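Local coordinates for sulfonate ABC transporter, periplasmic sulfonate-binding protein SsuA (Methylobacillus flagellatus, PDB 3UIF) that probably binds sulfonates or related sulfate esters in the periplasm and hands them to an ABC transporter for uptake, at residues T21-A24 and G25-L29; E62-S66 and G67-F71; G72-D76 and L77-I81; W205-N208 and D209-K212. All blocks are in the same frame, centred on the assembly; numbering follows the deposited sequence.

Overall arrangement
All four contacts are turns where a strand and a helix succeed one another, and all belong to or border the six-stranded mixed sheet of one lobe, consistent with the type 2 periplasmic binding protein fold. Contact 3 is buried, contacts 1 and 2 are partly buried, and contact 4 lies at the surface. Contacts 1, 3 and 4 lead from strand into helix; contact 2 runs from helix 56-65 toward strand 71-75, which contact 3 continues. Contact 1 is a glycine turn with small-residue packing, contact 3 packs tyrosine on prolines, and contacts 2 and 4 rely on backbone capping. The D70-R207 salt bridge and F71 meeting F210 join contacts 2 and 4, centres about 10 Å apart.

Contact 1: residues T21-A24 and G25-L29; sequences TVYA and GSASL
The tight turn from strand 20-23 into helix 26-32 packs Y23, the last strand residue, against A27 and S28 of the first helical turn. Y23 CB does most of the touching, 3.5 Å from A27 CB and 3.3 Å from S28 N. With CG anti to its own carbonyl carbon (chi1 -57°), the ring leads away from the helix, although CD1 still passes S28 CA at 3.8 Å. T21 CG2 lies over one face of this ring, offset toward the rim, and S12 and A14 of strand 6-17 also touch the tyrosine.

G25 occupies the N-cap position, and its phi of 66° favours glycine. A24 O takes a weak bond from S26 N at 2.7 Å. Farther on, S28 OG lies 2.7 Å from G25 O and also reaches Y245 O, so its single proton has two possible acceptors. The hydroxyl of S26 bonds with Y225 OH, and the side chain of S26 is about 4 Å from a bound glycerol, probably from the crystallisation liquor.

Replacing Y23 by a glycine would probably leave A27 CB without its apolar partner and T21 CG2 without a ring to lie on. The chemistry implies a turn set by glycine's backbone freedom and by carbon-carbon packing, with the serine hydroxyls tying the helix start to other parts of the chain.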
loop_
_atom_site.group_PDB
_atom_site.type_symbol
_atom_site.label_atom_id
_atom_site.label_comp_id
_atom_site.label_asym_id
_atom_site.label_seq_id
_atom_site.Cartn_x
_atom_site.Cartn_y
_atom_site.Cartn_z
ATOM N N THR A 21 -1.612 2.486 -18.863
ATOM C CA THR A 21 -1.617 3.179 -17.580
ATOM C C THR A 21 -1.720 2.170 -16.438
ATOM O O THR A 21 -2.707 1.430 -16.329
ATOM C CB THR A 21 -2.769 4.196 -17.446
ATOM O OG1 THR A 21 -2.714 5.163 -18.504
ATOM C CG2 THR A 21 -2.677 4.910 -16.090
ATOM N N VAL A 22 -0.690 2.138 -15.598
ATOM C CA VAL A 22 -0.707 1.351 -14.373
ATOM C C VAL A 22 -1.320 2.195 -13.266
ATOM O O VAL A 22 -1.057 3.406 -13.163
ATOM C CB VAL A 22 0.723 0.894 -13.943
ATOM C CG1 VAL A 22 0.767 0.404 -12.494
ATOM C CG2 VAL A 22 1.243 -0.183 -14.873
ATOM N N TYR A 23 -2.137 1.526 -12.452
ATOM C CA TYR A 23 -2.700 2.077 -11.232
ATOM C C TYR A 23 -2.253 1.190 -10.071
ATOM O O TYR A 23 -2.201 -0.069 -10.218
ATOM C CB TYR A 23 -4.218 2.058 -11.317
ATOM C CG TYR A 23 -4.785 2.801 -12.500
ATOM C CD1 TYR A 23 -4.983 2.151 -13.719
ATOM C CD2 TYR A 23 -5.152 4.157 -12.395
ATOM C CE1 TYR A 23 -5.523 2.824 -14.802
ATOM C CE2 TYR A 23 -5.698 4.841 -13.472
ATOM C CZ TYR A 23 -5.881 4.166 -14.669
ATOM O OH TYR A 23 -6.402 4.819 -15.759
ATOM N N ALA A 24 -1.950 1.824 -8.927
ATOM C CA ALA A 24 -1.380 1.103 -7.770
ATOM C C ALA A 24 -2.219 -0.115 -7.279
ATOM O O ALA A 24 -2.905 -0.055 -6.244
ATOM C CB ALA A 24 -1.053 2.070 -6.632
ATOM N N GLY A 25 -2.158 -1.204 -8.068
ATOM C CA GLY A 25 -2.710 -2.519 -7.719
ATOM C C GLY A 25 -4.225 -2.525 -7.624
ATOM O O GLY A 25 -4.928 -3.042 -8.539
ATOM N N SER A 26 -4.735 -1.957 -6.527
ATOM C CA SER A 26 -6.172 -2.005 -6.253
ATOM C C SER A 26 -6.979 -1.250 -7.305
ATOM O O SER A 26 -8.008 -1.740 -7.790
ATOM C CB SER A 26 -6.445 -1.418 -4.881
ATOM O OG SER A 26 -7.678 -1.891 -4.396
ATOM N N ALA A 27 -6.496 -0.055 -7.647
ATOM C CA ALA A 27 -7.179 0.838 -8.566
ATOM C C ALA A 27 -7.333 0.240 -9.966
ATOM O O ALA A 27 -8.407 0.343 -10.563
ATOM C CB ALA A 27 -6.478 2.184 -8.623
ATOM N N SER A 28 -6.285 -0.401 -10.487
ATOM C CA SER A 28 -6.342 -0.921 -11.858
ATOM C C SER A 28 -7.563 -1.841 -12.043
ATOM O O SER A 28 -8.319 -1.729 -13.024
ATOM C CB SER A 28 -5.043 -1.643 -12.220
ATOM O OG SER A 28 -4.641 -2.462 -11.128
ATOM N N LEU A 29 -7.754 -2.709 -11.055
ATOM C CA LEU A 29 -8.863 -3.653 -10.976
ATOM C C LEU A 29 -10.209 -2.941 -10.923
ATOM O O LEU A 29 -11.209 -3.387 -11.497
ATOM C CB LEU A 29 -8.658 -4.500 -9.716
ATOM C CG LEU A 29 -9.817 -5.223 -9.048
ATOM C CD1 LEU A 29 -10.224 -6.444 -9.864
ATOM C CD2 LEU A 29 -9.397 -5.615 -7.640
#

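Contact 2: residues E62-S66 and G67-F71; sequences EGFAS and GKIDF
G63, F64 and G67 meet through the backbone where helix 56-65 ends in a Schellman motif. K68 N donates to G63 O at 2.7 Å, in the carbonyl plane. G67 N reaches F64 O at 3.1 Å with an N-H...O angle of 153°, yet it stands above that carbonyl's plane rather than on a lone pair. A weak third bond runs from I69 N to G63 O. The positive phi of G67 lets the chain reverse here. One turn back, E62 O accepts both S66 N and S66 OG, the hydroxyl at 3.0 Å, from opposite faces of its plane.

The apolar contacts are made by I69 and the F64 ring. I69 CD1 rests 3.5 Å from G63 CA, in a place that a CB on G63 would take. I69 CG2 sits over one face of the F64 ring in a CH-pi contact, 4.2 Å from the centroid and 24° off the normal. At the ring's edge, in plane, D70 O is 3.6 Å from F64 CE1, while CZ approaches F71 C at 3.6 Å. An alanine at F64 would be likely to open a gap beneath I69 CG2 and leave D70 O without its aromatic edge.

The turn lies in the beta-alpha-beta crossover from strand 44-51 to strand 71-75, both parallel to strand 6-17. Its chemistry implies that the carbonyls of G63 and F64, left without helical donors as the chain turns, are met by K68 N and G67 N, while G67 allows the positive phi and bare G63 admits I69 CD1.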
loop_
_atom_site.group_PDB
_atom_site.type_symbol
_atom_site.label_atom_id
_atom_site.label_comp_id
_atom_site.label_asym_id
_atom_site.label_seq_id
_atom_site.Cartn_x
_atom_site.Cartn_y
_atom_site.Cartn_z
ATOM N N GLU A 62 -4.133 17.651 -1.862
ATOM C CA GLU A 62 -4.647 18.995 -2.147
ATOM C C GLU A 62 -6.115 19.030 -2.605
ATOM O O GLU A 62 -6.888 19.901 -2.169
ATOM C CB GLU A 62 -3.747 19.698 -3.172
ATOM C CG GLU A 62 -4.298 20.999 -3.732
ATOM C CD GLU A 62 -4.662 21.995 -2.650
ATOM O OE1 GLU A 62 -4.078 21.899 -1.544
ATOM O OE2 GLU A 62 -5.534 22.873 -2.908
ATOM N N GLY A 63 -6.483 18.094 -3.488
ATOM C CA GLY A 63 -7.865 17.924 -3.947
ATOM C C GLY A 63 -8.795 17.575 -2.802
ATOM O O GLY A 63 -9.921 18.091 -2.708
ATOM N N PHE A 64 -8.311 16.711 -1.917
ATOM C CA PHE A 64 -8.992 16.446 -0.657
ATOM C C PHE A 64 -9.155 17.724 0.175
ATOM O O PHE A 64 -10.261 18.041 0.624
ATOM C CB PHE A 64 -8.251 15.386 0.143
ATOM C CG PHE A 64 -8.597 13.966 -0.237
ATOM C CD1 PHE A 64 -9.922 13.571 -0.408
ATOM C CD2 PHE A 64 -7.591 13.007 -0.376
ATOM C CE1 PHE A 64 -10.239 12.261 -0.726
ATOM C CE2 PHE A 64 -7.906 11.690 -0.689
ATOM C CZ PHE A 64 -9.234 11.321 -0.861
ATOM N N ALA A 65 -8.065 18.469 0.344
ATOM C CA ALA A 65 -8.057 19.691 1.146
ATOM C C ALA A 65 -9.041 20.760 0.654
ATOM O O ALA A 65 -9.682 21.430 1.456
ATOM C CB ALA A 65 -6.642 20.258 1.222
ATOM N N SER A 66 -9.133 20.931 -0.664
ATOM C CA SER A 66 -10.010 21.943 -1.273
ATOM C C SER A 66 -11.418 21.398 -1.565
ATOM O O SER A 66 -12.261 22.106 -2.112
ATOM C CB SER A 66 -9.379 22.475 -2.555
ATOM O OG SER A 66 -9.128 21.426 -3.468
ATOM N N GLY A 67 -11.665 20.143 -1.186
ATOM C CA GLY A 67 -12.928 19.478 -1.466
ATOM C C GLY A 67 -13.195 19.203 -2.938
ATOM O O GLY A 67 -14.346 19.010 -3.319
ATOM N N LYS A 68 -12.147 19.178 -3.767
ATOM C CA LYS A 68 -12.307 18.934 -5.204
ATOM C C LYS A 68 -12.192 17.449 -5.574
ATOM O O LYS A 68 -12.292 17.073 -6.746
ATOM C CB LYS A 68 -11.330 19.784 -6.033
ATOM C CG LYS A 68 -11.832 21.180 -6.439
ATOM C CD LYS A 68 -13.268 21.210 -7.003
ATOM C CE LYS A 68 -13.412 20.642 -8.427
ATOM N NZ LYS A 68 -13.247 21.683 -9.486
ATOM N N ILE A 69 -12.006 16.611 -4.566
ATOM C CA ILE A 69 -11.900 15.165 -4.746
ATOM C C ILE A 69 -12.699 14.563 -3.614
ATOM O O ILE A 69 -12.769 15.162 -2.544
ATOM C CB ILE A 69 -10.430 14.706 -4.681
ATOM C CG1 ILE A 69 -9.716 15.073 -5.976
ATOM C CG2 ILE A 69 -10.319 13.216 -4.418
ATOM C CD1 ILE A 69 -8.202 15.020 -5.885
ATOM N N ASP A 70 -13.312 13.407 -3.844
ATOM C CA ASP A 70 -14.205 12.833 -2.852
ATOM C C ASP A 70 -13.641 11.568 -2.254
ATOM O O ASP A 70 -13.737 11.347 -1.051
ATOM C CB ASP A 70 -15.565 12.563 -3.481
ATOM C CG ASP A 70 -16.146 13.797 -4.144
ATOM O OD1 ASP A 70 -16.054 14.891 -3.553
ATOM O OD2 ASP A 70 -16.677 13.681 -5.260
ATOM N N PHE A 71 -13.050 10.745 -3.115
ATOM C CA PHE A 71 -12.443 9.493 -2.731
ATOM C C PHE A 71 -11.074 9.393 -3.338
ATOM O O PHE A 71 -10.800 10.027 -4.356
ATOM C CB PHE A 71 -13.286 8.333 -3.237
ATOM C CG PHE A 71 -14.569 8.175 -2.498
ATOM C CD1 PHE A 71 -14.629 7.390 -1.359
ATOM C CD2 PHE A 71 -15.718 8.827 -2.932
ATOM C CE1 PHE A 71 -15.818 7.252 -0.676
ATOM C CE2 PHE A 71 -16.910 8.694 -2.251
ATOM C CZ PHE A 71 -16.963 7.915 -1.118
#

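Contact 3: residues G72-D76 and L77-I81; sequences GIYGD and LPPII
Y74 lies against P78 and P79 where strand 71-75 gives way to helix 77-85, a strand-to-helix turn at the end of a sheet strand in a fold consistent with the type 2 periplasmic binding proteins. The short strand and helix axes run at 102° to each other and approach to 7.6 Å; Y74, on the strand, fills the corner by touching both prolines.

From CB, which points toward the helix, the ring is carried between the backbone N and the carbonyl carbon (chi1 68°). CD1 lies 4.1 Å from P78 CB. CE1 then comes to 3.4 Å from P78 CB, the tyrosine and proline running antiparallel alongside one another. On the other branch CE2 is 3.9 Å from P79 CG, and CZ sits 3.6 Å from P79 CD. At the tip, OH passes P79 N without losing its polar partner, for it hydrogen-bonds N61 OD1. W205 meets the tyrosine ring with its plane at about a right angle, and V56, I60 and F64 of helix 56-65 touch it as well.

The prolines suit the first turn, where N-H groups need no helical acceptor behind them. The first regular bond joins I80 N to D76 O at 3.2 Å with an angle of 159° at the hydrogen. D76 itself turns its OD1 to H281 NE2, linking the turn to helix 276-291, against whose A285, V286 and A289 I80 packs. P79 CG rests 3.5 Å from W205 CE2.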
loop_
_atom_site.group_PDB
_atom_site.type_symbol
_atom_site.label_atom_id
_atom_site.label_comp_id
_atom_site.label_asym_id
_atom_site.label_seq_id
_atom_site.Cartn_x
_atom_site.Cartn_y
_atom_site.Cartn_z
ATOM N N GLY A 72 -10.232 8.569 -2.728
ATOM C CA GLY A 72 -8.870 8.379 -3.197
ATOM C C GLY A 72 -8.366 6.988 -2.888
ATOM O O GLY A 72 -8.384 6.551 -1.751
ATOM N N ILE A 73 -7.927 6.286 -3.920
ATOM C CA ILE A 73 -7.363 4.974 -3.735
ATOM C C ILE A 73 -5.848 5.041 -3.810
ATOM O O ILE A 73 -5.262 5.064 -4.895
ATOM C CB ILE A 73 -7.917 3.956 -4.741
ATOM C CG1 ILE A 73 -9.456 3.951 -4.684
ATOM C CG2 ILE A 73 -7.347 2.580 -4.408
ATOM C CD1 ILE A 73 -10.148 3.275 -5.855
ATOM N N TYR A 74 -5.220 5.083 -2.641
ATOM C CA TYR A 74 -3.773 5.167 -2.573
ATOM C C TYR A 74 -3.278 4.662 -1.229
ATOM O O TYR A 74 -4.065 4.098 -0.463
ATOM C CB TYR A 74 -3.281 6.578 -2.955
ATOM C CG TYR A 74 -3.611 7.734 -2.023
ATOM C CD1 TYR A 74 -2.799 8.877 -2.017
ATOM C CD2 TYR A 74 -4.705 7.710 -1.157
ATOM C CE1 TYR A 74 -3.065 9.955 -1.187
ATOM C CE2 TYR A 74 -4.972 8.786 -0.318
ATOM C CZ TYR A 74 -4.147 9.909 -0.341
ATOM O OH TYR A 74 -4.399 10.992 0.478
ATOM N N GLY A 75 -1.987 4.827 -0.953
ATOM C CA GLY A 75 -1.364 4.268 0.250
ATOM C C GLY A 75 -1.721 5.020 1.516
ATOM O O GLY A 75 -2.403 6.034 1.466
ATOM N N ASP A 76 -1.256 4.530 2.655
ATOM C CA ASP A 76 -1.578 5.169 3.931
ATOM C C ASP A 76 -0.653 6.320 4.289
ATOM O O ASP A 76 -0.978 7.136 5.154
ATOM C CB ASP A 76 -1.553 4.161 5.078
ATOM C CG ASP A 76 -0.253 3.352 5.130
ATOM O OD1 ASP A 76 -0.039 2.673 6.160
ATOM O OD2 ASP A 76 0.548 3.374 4.148
ATOM N N LEU A 77 0.507 6.396 3.655
ATOM C CA LEU A 77 1.428 7.449 4.072
ATOM C C LEU A 77 0.899 8.883 3.787
ATOM O O LEU A 77 0.767 9.675 4.728
ATOM C CB LEU A 77 2.858 7.210 3.575
ATOM C CG LEU A 77 3.903 8.040 4.348
ATOM C CD1 LEU A 77 3.857 7.803 5.857
ATOM C CD2 LEU A 77 5.301 7.809 3.799
ATOM N N PRO A 78 0.564 9.206 2.515
ATOM C CA PRO A 78 -0.008 10.548 2.279
ATOM C C PRO A 78 -1.190 10.973 3.185
ATOM O O PRO A 78 -1.100 12.035 3.807
ATOM C CB PRO A 78 -0.375 10.519 0.790
ATOM C CG PRO A 78 0.667 9.617 0.204
ATOM C CD PRO A 78 0.870 8.526 1.234
ATOM N N PRO A 79 -2.268 10.158 3.280
ATOM C CA PRO A 79 -3.411 10.549 4.112
ATOM C C PRO A 79 -3.061 10.729 5.586
ATOM O O PRO A 79 -3.630 11.592 6.251
ATOM C CB PRO A 79 -4.409 9.408 3.928
ATOM C CG PRO A 79 -3.656 8.270 3.351
ATOM C CD PRO A 79 -2.458 8.835 2.653
ATOM N N ILE A 80 -2.129 9.936 6.096
ATOM C CA ILE A 80 -1.532 10.200 7.412
ATOM C C ILE A 80 -0.933 11.613 7.503
ATOM O O ILE A 80 -1.175 12.327 8.474
ATOM C CB ILE A 80 -0.472 9.129 7.795
ATOM C CG1 ILE A 80 -1.151 7.799 8.174
ATOM C CG2 ILE A 80 0.441 9.618 8.917
ATOM C CD1 ILE A 80 -0.231 6.603 8.187
ATOM N N ILE A 81 -0.170 12.019 6.488
ATOM C CA ILE A 81 0.455 13.356 6.458
ATOM C C ILE A 81 -0.582 14.480 6.356
ATOM O O ILE A 81 -0.452 15.507 7.011
ATOM C CB ILE A 81 1.531 13.458 5.345
ATOM C CG1 ILE A 81 2.699 12.515 5.665
ATOM C CG2 ILE A 81 2.008 14.891 5.132
ATOM C CD1 ILE A 81 3.466 12.050 4.444
#

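Contact 4: residues W205-N208 and D209-K212; sequences WARN and DFVK
R207 crosses F210 at about a right angle; its carbon chain is extended through its first two torsions and bends at the third (chi3 41°). This brings F210 CB over one face of the guanidinium, offset toward the rim. NH2 comes up at the edge of the F210 ring, 3.8 Å from CD1, the two planes 74° apart. NH1 lies 3.7 Å from D209 CB, but D209 OD1 stays 4.7 Å from R207 NH1, too far for a salt bridge, though the opposite charges may attract weakly. The firm partners of the guanidinium lie just before the neighbouring strand 71-75: NH2 makes a salt bridge to D70 OD1 and NE a hydrogen bond to I69 O.

R207 is also the N-cap residue of the turn that leads strand 202-207 of the mixed sheet into helix 208-213. Its carbonyl oxygen receives V211 N at 3.1 Å (161° at the hydrogen) and, weakly, F210 N. One residue on, N208 O takes K212 N at 3.0 Å in a nearly straight bond.

V211 sets CG1 anti to its backbone nitrogen, which leaves CG2 to turn back on the strand, 3.5 Å from A206 CB. N208 CB points away from the helical residues, and its OD1 bonds to Q90 NE2 of strand 89-94. The F210 ring, carried on past R207, meets that of F71 with planes steeply inclined and touches I217 and T218 of helix 215-233.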
loop_
_atom_site.group_PDB
_atom_site.type_symbol
_atom_site.label_atom_id
_atom_site.label_comp_id
_atom_site.label_asym_id
_atom_site.label_seq_id
_atom_site.Cartn_x
_atom_site.Cartn_y
_atom_site.Cartn_z
ATOM N N TRP A 205 -9.876 5.965 0.485
ATOM C CA TRP A 205 -9.996 7.069 1.428
ATOM C C TRP A 205 -11.081 8.033 1.013
ATOM O O TRP A 205 -11.226 8.376 -0.165
ATOM C CB TRP A 205 -8.643 7.778 1.586
ATOM C CG TRP A 205 -7.583 6.894 2.198
ATOM C CD1 TRP A 205 -6.761 5.969 1.554
ATOM C CD2 TRP A 205 -7.192 6.825 3.608
ATOM N NE1 TRP A 205 -5.923 5.351 2.449
ATOM C CE2 TRP A 205 -6.130 5.819 3.694
ATOM C CE3 TRP A 205 -7.605 7.472 4.770
ATOM C CZ2 TRP A 205 -5.523 5.495 4.895
ATOM C CZ3 TRP A 205 -6.985 7.136 5.980
ATOM C CH2 TRP A 205 -5.973 6.161 6.038
ATOM N N ALA A 206 -11.868 8.470 1.984
ATOM C CA ALA A 206 -12.988 9.352 1.716
ATOM C C ALA A 206 -12.848 10.664 2.466
ATOM O O ALA A 206 -12.418 10.685 3.632
ATOM C CB ALA A 206 -14.282 8.672 2.095
ATOM N N ARG A 207 -13.212 11.757 1.789
ATOM C CA ARG A 207 -13.283 13.072 2.409
ATOM C C ARG A 207 -14.345 13.076 3.526
ATOM O O ARG A 207 -15.487 12.690 3.310
ATOM C CB ARG A 207 -13.550 14.133 1.345
ATOM C CG ARG A 207 -13.271 15.557 1.788
ATOM C CD ARG A 207 -13.191 16.517 0.607
ATOM N NE ARG A 207 -14.219 16.246 -0.397
ATOM C CZ ARG A 207 -15.485 16.664 -0.348
ATOM N NH1 ARG A 207 -15.943 17.404 0.659
ATOM N NH2 ARG A 207 -16.306 16.326 -1.324
ATOM N N ASN A 208 -13.940 13.474 4.729
ATOM C CA ASN A 208 -14.782 13.367 5.920
ATOM C C ASN A 208 -16.151 14.006 5.733
ATOM O O ASN A 208 -17.175 13.404 6.069
ATOM C CB ASN A 208 -14.056 13.935 7.142
ATOM C CG ASN A 208 -12.923 13.026 7.634
ATOM O OD1 ASN A 208 -12.787 11.873 7.214
ATOM N ND2 ASN A 208 -12.107 13.550 8.540
ATOM N N ASP A 209 -16.142 15.215 5.172
ATOM C CA ASP A 209 -17.338 15.969 4.819
ATOM C C ASP A 209 -18.195 15.275 3.774
ATOM O O ASP A 209 -19.413 15.452 3.752
ATOM C CB ASP A 209 -16.943 17.324 4.237
ATOM C CG ASP A 209 -16.585 18.337 5.290
ATOM O OD1 ASP A 209 -16.183 19.458 4.893
ATOM O OD2 ASP A 209 -16.707 18.025 6.499
ATOM N N PHE A 210 -17.556 14.528 2.877
ATOM C CA PHE A 210 -18.315 13.809 1.870
ATOM C C PHE A 210 -19.128 12.671 2.485
ATOM O O PHE A 210 -20.296 12.469 2.132
ATOM C CB PHE A 210 -17.442 13.266 0.745
ATOM C CG PHE A 210 -18.245 12.627 -0.329
ATOM C CD1 PHE A 210 -18.744 13.393 -1.382
ATOM C CD2 PHE A 210 -18.600 11.283 -0.240
ATOM C CE1 PHE A 210 -19.546 12.810 -2.353
ATOM C CE2 PHE A 210 -19.402 10.706 -1.202
ATOM C CZ PHE A 210 -19.866 11.467 -2.265
ATOM N N VAL A 211 -18.494 11.933 3.388
ATOM C CA VAL A 211 -19.109 10.824 4.096
ATOM C C VAL A 211 -20.271 11.313 4.948
ATOM O O VAL A 211 -21.383 10.787 4.844
ATOM C CB VAL A 211 -18.069 10.128 4.996
ATOM C CG1 VAL A 211 -18.713 9.057 5.867
ATOM C CG2 VAL A 211 -16.951 9.546 4.135
ATOM N N LYS A 212 -20.005 12.328 5.779
ATOM C CA LYS A 212 -21.019 12.908 6.647
ATOM C C LYS A 212 -22.237 13.312 5.833
ATOM O O LYS A 212 -23.360 13.058 6.244
ATOM C CB LYS A 212 -20.475 14.098 7.453
ATOM C CG LYS A 212 -19.897 13.728 8.821
ATOM C CD LYS A 212 -19.645 14.947 9.710
ATOM C CE LYS A 212 -20.911 15.388 10.457
ATOM N NZ LYS A 212 -20.694 16.390 11.554
#